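Local coordinates for protein endoglucanase (Humicola insolens, PDB 1DYS) that hydrolyses internal beta-1,4-glucosidic linkages of cellulose as a family 6 glycoside hydrolase, contributing to the recycling of plant biomass, at residues E137-G142 and D180-G185; N143-T148 and E194-E199. One frame throughout, in Å; residues are numbered along the deposited sequence.

Contact 1 (E137-G142 and D180-G185)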
loop_
_atom_site.group_PDB
_atom_site.type_symbol
_atom_site.label_atom_id
_atom_site.label_comp_id
_atom_site.label_asym_id
_atom_site.label_seq_id
_atom_site.Cartn_x
_atom_site.Cartn_y
_atom_site.Cartn_z
ATOM N N GLU A 137 -11.622 -7.455 -11.230
ATOM C CA GLU A 137 -11.446 -7.701 -9.821
ATOM C C GLU A 137 -10.936 -9.061 -9.395
ATOM O O GLU A 137 -11.612 -9.989 -8.901
ATOM C CB GLU A 137 -12.807 -7.436 -9.116
ATOM C CG GLU A 137 -13.280 -5.985 -9.209
ATOM C CD GLU A 137 -12.411 -4.988 -8.415
ATOM O OE1 GLU A 137 -11.586 -5.432 -7.597
ATOM O OE2 GLU A 137 -12.656 -3.793 -8.578
ATOM N N PRO A 138 -9.646 -9.262 -9.563
ATOM C CA PRO A 138 -8.922 -10.459 -9.174
ATOM C C PRO A 138 -9.311 -10.900 -7.765
ATOM O O PRO A 138 -9.436 -10.175 -6.792
ATOM C CB PRO A 138 -7.438 -10.089 -9.238
ATOM C CG PRO A 138 -7.469 -9.031 -10.332
ATOM C CD PRO A 138 -8.744 -8.224 -10.128
ATOM N N ASP A 139 -9.578 -12.195 -7.634
ATOM C CA ASP A 139 -9.944 -12.964 -6.480
ATOM C C ASP A 139 -11.284 -12.586 -5.859
ATOM O O ASP A 139 -11.564 -13.138 -4.804
ATOM C CB ASP A 139 -8.855 -12.972 -5.378
ATOM C CG ASP A 139 -7.626 -13.693 -5.884
ATOM O OD1 ASP A 139 -7.819 -14.584 -6.769
ATOM O OD2 ASP A 139 -6.496 -13.436 -5.408
ATOM N N ALA A 140 -12.049 -11.631 -6.404
ATOM C CA ALA A 140 -13.295 -11.240 -5.716
ATOM C C ALA A 140 -14.233 -12.446 -5.648
ATOM O O ALA A 140 -14.783 -12.688 -4.599
ATOM C CB ALA A 140 -13.976 -10.069 -6.419
ATOM N N ILE A 141 -14.446 -13.102 -6.780
ATOM C CA ILE A 141 -15.353 -14.289 -6.723
ATOM C C ILE A 141 -14.860 -15.374 -5.818
ATOM O O ILE A 141 -15.639 -16.020 -5.090
ATOM C CB ILE A 141 -15.592 -14.730 -8.165
ATOM C CG1 ILE A 141 -16.465 -13.663 -8.835
ATOM C CG2 ILE A 141 -16.298 -16.091 -8.234
ATOM C CD1 ILE A 141 -16.661 -13.932 -10.308
ATOM N N GLY A 142 -13.548 -15.603 -5.725
ATOM C CA GLY A 142 -12.985 -16.577 -4.791
ATOM C C GLY A 142 -13.424 -16.226 -3.368
ATOM O O GLY A 142 -13.931 -17.070 -2.639
ATOM N N ASP A 180 -12.672 -12.256 -13.130
ATOM C CA ASP A 180 -11.659 -13.134 -12.532
ATOM C C ASP A 180 -12.262 -14.260 -11.741
ATOM O O ASP A 180 -13.239 -14.031 -11.034
ATOM C CB ASP A 180 -10.701 -12.274 -11.652
ATOM C CG ASP A 180 -9.598 -13.245 -11.253
ATOM O OD1 ASP A 180 -8.775 -13.509 -12.099
ATOM O OD2 ASP A 180 -9.612 -13.756 -10.131
ATOM N N VAL A 181 -11.772 -15.495 -11.938
ATOM C CA VAL A 181 -12.212 -16.630 -11.152
ATOM C C VAL A 181 -11.024 -17.318 -10.477
ATOM O O VAL A 181 -10.970 -18.534 -10.263
ATOM C CB VAL A 181 -13.082 -17.625 -11.953
ATOM C CG1 VAL A 181 -14.307 -16.931 -12.507
ATOM C CG2 VAL A 181 -12.305 -18.121 -13.178
ATOM N N ALA A 182 -10.138 -16.528 -9.848
ATOM C CA ALA A 182 -9.065 -17.023 -8.981
ATOM C C ALA A 182 -8.151 -18.005 -9.684
ATOM O O ALA A 182 -7.566 -17.674 -10.703
ATOM C CB ALA A 182 -9.711 -17.612 -7.723
ATOM N N ASN A 183 -7.970 -19.227 -9.156
ATOM C CA ASN A 183 -7.092 -20.186 -9.845
ATOM C C ASN A 183 -7.673 -21.562 -9.540
ATOM O O ASN A 183 -8.502 -21.709 -8.628
ATOM C CB ASN A 183 -5.634 -20.055 -9.447
ATOM C CG ASN A 183 -5.392 -20.523 -8.044
ATOM O OD1 ASN A 183 -4.997 -21.674 -7.833
ATOM N ND2 ASN A 183 -5.615 -19.666 -7.057
ATOM N N GLY A 184 -7.138 -22.568 -10.249
ATOM C CA GLY A 184 -7.706 -23.918 -10.054
ATOM C C GLY A 184 -7.585 -24.491 -8.658
ATOM O O GLY A 184 -8.432 -25.277 -8.225
ATOM N N GLY A 185 -6.595 -24.081 -7.873
ATOM C CA GLY A 185 -6.397 -24.515 -6.514
ATOM C C GLY A 185 -7.451 -24.034 -5.533
ATOM O O GLY A 185 -7.642 -24.579 -4.439
HETATM O O HOH W 1 -13.530 -11.937 -9.240
HETATM O O HOH W 2 -6.208 -16.774 -6.708
HETATM O O HOH W 3 -11.966 -14.471 -8.156
#
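The loops after two neighbouring parallel strands, 132-136 and 175-180, meet at the active-site end of the distorted beta/alpha barrel of glycoside hydrolase family 6. E137 to A140 form a type II beta turn that leads into helix 140-146, with the proton donor D139 at its N-cap position. D180, the last residue of its strand, fills the tight side. Its CG stands anti to the backbone N (chi1 -172°), which lays the carboxylate against P138, CG lying 3.5 Å from P138 CA. D139 N donates to D180 OD2 over 2.9 Å in an almost straight bond (173°), arriving from above the carboxylate plane. A182 N gives the same oxygen a second bond, closing an Asx turn, so one atom ties both loops together; OD1 is held by S217. On the helix side, I141 CD1 comes within 3.5 Å of D180 O. Water 1 lies within bonding distance of E137 O, I141 N and D180 O; water 3, more loosely placed, accepts from G142 N beside D180 OD2. The looser side is at the partly exposed D139 carboxylate, where W186 packs and a water links the segments. D139 OD1 lies over A182, 3.5 Å from CA, and only 3.9 Å from D180 OD2, a closeness of two acids that may raise the pKa of D139, as would suit a proton donor. N183, a substrate-binding residue, caps helix 184-187 through OD1 to G185 N. Its other branch turns back to D139: water 2 accepts from N183 ND2 at 3.0 Å and donates to D139 OD1 at 2.7 Å.

Contact 2 (N143-T148 and E194-E199)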
loop_
_atom_site.group_PDB
_atom_site.type_symbol
_atom_site.label_atom_id
_atom_site.label_comp_id
_atom_site.label_asym_id
_atom_site.label_seq_id
_atom_site.Cartn_x
_atom_site.Cartn_y
_atom_site.Cartn_z
ATOM N N ASN A 143 -13.228 -14.976 -2.974
ATOM C CA ASN A 143 -13.589 -14.500 -1.639
ATOM C C ASN A 143 -15.093 -14.602 -1.406
ATOM O O ASN A 143 -15.516 -14.844 -0.262
ATOM C CB ASN A 143 -13.036 -13.084 -1.506
ATOM C CG ASN A 143 -11.576 -12.967 -1.133
ATOM O OD1 ASN A 143 -11.257 -13.158 0.034
ATOM N ND2 ASN A 143 -10.750 -12.643 -2.117
ATOM N N MET A 144 -15.912 -14.439 -2.438
ATOM C CA MET A 144 -17.353 -14.584 -2.326
ATOM C C MET A 144 -17.799 -16.035 -2.144
ATOM O O MET A 144 -18.682 -16.268 -1.294
ATOM C CB MET A 144 -18.058 -14.056 -3.571
ATOM C CG MET A 144 -18.749 -12.716 -3.441
ATOM S SD MET A 144 -18.903 -12.023 -5.095
ATOM C CE MET A 144 -17.499 -10.911 -5.130
ATOM N N VAL A 145 -17.214 -16.986 -2.848
ATOM C CA VAL A 145 -17.547 -18.401 -2.723
ATOM C C VAL A 145 -17.095 -19.069 -1.439
ATOM O O VAL A 145 -17.767 -19.944 -0.875
ATOM C CB VAL A 145 -16.914 -19.226 -3.879
ATOM C CG1 VAL A 145 -16.912 -20.728 -3.611
ATOM C CG2 VAL A 145 -17.601 -18.942 -5.198
ATOM N N THR A 146 -15.870 -18.822 -1.013
ATOM C CA THR A 146 -15.322 -19.516 0.149
ATOM C C THR A 146 -15.202 -18.615 1.361
ATOM O O THR A 146 -14.780 -19.049 2.434
ATOM C CB THR A 146 -13.963 -20.123 -0.249
ATOM O OG1 THR A 146 -13.103 -19.028 -0.617
ATOM C CG2 THR A 146 -14.099 -21.062 -1.437
ATOM N N GLY A 147 -15.564 -17.341 1.227
ATOM C CA GLY A 147 -15.419 -16.380 2.305
ATOM C C GLY A 147 -16.528 -16.480 3.347
ATOM O O GLY A 147 -17.553 -15.836 3.147
ATOM N N THR A 148 -16.298 -17.196 4.436
ATOM C CA THR A 148 -17.350 -17.311 5.458
ATOM C C THR A 148 -17.153 -16.485 6.718
ATOM O O THR A 148 -17.972 -16.579 7.646
ATOM C CB THR A 148 -17.468 -18.779 5.922
ATOM O OG1 THR A 148 -16.190 -19.175 6.421
ATOM C CG2 THR A 148 -17.902 -19.681 4.774
ATOM N N GLU A 194 -19.428 -25.514 -9.182
ATOM C CA GLU A 194 -20.802 -24.986 -9.312
ATOM C C GLU A 194 -21.039 -23.739 -8.493
ATOM O O GLU A 194 -21.541 -22.734 -8.989
ATOM C CB GLU A 194 -21.884 -26.036 -9.094
ATOM C CG GLU A 194 -21.916 -27.030 -10.254
ATOM C CD GLU A 194 -22.370 -26.431 -11.572
ATOM O OE1 GLU A 194 -22.891 -25.287 -11.606
ATOM O OE2 GLU A 194 -22.192 -27.145 -12.588
ATOM N N PRO A 195 -20.577 -23.685 -7.259
ATOM C CA PRO A 195 -20.680 -22.493 -6.431
ATOM C C PRO A 195 -20.012 -21.335 -7.165
ATOM O O PRO A 195 -20.539 -20.228 -7.101
ATOM C CB PRO A 195 -19.971 -22.799 -5.098
ATOM C CG PRO A 195 -20.131 -24.301 -5.063
ATOM C CD PRO A 195 -20.032 -24.810 -6.501
ATOM N N THR A 196 -18.939 -21.587 -7.922
ATOM C CA THR A 196 -18.321 -20.521 -8.721
ATOM C C THR A 196 -19.206 -20.064 -9.859
ATOM O O THR A 196 -19.427 -18.873 -10.119
ATOM C CB THR A 196 -16.965 -21.001 -9.290
ATOM O OG1 THR A 196 -16.178 -21.343 -8.138
ATOM C CG2 THR A 196 -16.275 -19.904 -10.069
ATOM N N ALA A 197 -19.826 -21.009 -10.590
ATOM C CA ALA A 197 -20.736 -20.624 -11.660
ATOM C C ALA A 197 -21.969 -19.890 -11.177
ATOM O O ALA A 197 -22.474 -19.011 -11.868
ATOM C CB ALA A 197 -21.163 -21.870 -12.456
ATOM N N GLN A 198 -22.453 -20.249 -9.985
ATOM C CA GLN A 198 -23.621 -19.620 -9.388
ATOM C C GLN A 198 -23.317 -18.154 -9.075
ATOM O O GLN A 198 -24.126 -17.257 -9.294
ATOM C CB GLN A 198 -24.055 -20.370 -8.115
ATOM C CG GLN A 198 -25.309 -19.742 -7.477
ATOM C CD GLN A 198 -26.436 -19.841 -8.509
ATOM O OE1 GLN A 198 -26.743 -20.972 -8.892
ATOM N NE2 GLN A 198 -26.993 -18.732 -8.974
ATOM N N GLU A 199 -22.103 -17.945 -8.541
ATOM C CA GLU A 199 -21.667 -16.574 -8.243
ATOM C C GLU A 199 -21.634 -15.717 -9.486
ATOM O O GLU A 199 -22.094 -14.562 -9.467
ATOM C CB GLU A 199 -20.311 -16.597 -7.551
ATOM C CG GLU A 199 -20.098 -15.545 -6.481
ATOM C CD GLU A 199 -21.304 -15.177 -5.650
ATOM O OE1 GLU A 199 -22.132 -16.019 -5.271
ATOM O OE2 GLU A 199 -21.405 -13.951 -5.359
#
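V145 lies against the backbone of residues 195-196 with one branch and against a proline ring with the other. With CG1 anti to the backbone N (chi1 165°), that methyl reaches P195 CB at 4.0 Å, while CG2 sits 3.7 Å from P195 O and also borders T196 CA. M144, the residue before V145, meets E199, one turn after P195, and the two side chains cross at about a right angle. The sulfur of M144 approaches a carboxylate oxygen, SD to E199 OE2 being 3.2 Å, and M144 CG touches the same oxygen at 3.5 Å. No hydrogen bond joins the two segments; apolar packing and the sulfur-to-carboxylate approach join helices 140-146 and 190-207 on the outer, helical layer of the family 6 barrel. The second helix is kinked at P195, whose ring nitrogen has no hydrogen to give to the preceding turn, but E199 N still bonds to P195 O. Bent at chi2 (35°), the E199 chain carries OE2 to Q160 by a hydrogen bond and to R156 by a salt bridge, both on helix 150-169, which also packs on M144. An alanine in place of E199 would probably loosen this junction of three helices, since the carboxylate that meets R156, Q160 and the M144 sulfur would be gone. Farther out, T196 OG1 is bonded to K192 O within its own helix, and L187 touches both V145 and T196. The substrate-binding W186 of helix 184-187 is hydrogen-bonded through NE1 to OG1 of T146, the residue after V145.

In the fold
Contacts 1 and 2 have centres 10 Å apart and share helix 140-146: contact 1 takes its first turn and the loop before it, contact 2 its later part. Helices 184-187 and 190-207 follow one another on the other side; along the chain the order is 137-142, 143-148, 180-185, 194-199, so the segments of the two contacts alternate. I141 joins the two, its CG2 lying 4.1 Å from E199 CB. The centre of contact 1, which holds catalytic D139, is about 9 Å from the centre of the chain, that of contact 2 about 18 Å. Together they run from the active site at the strand ends to the surrounding helices, with W186 between D139 and T146.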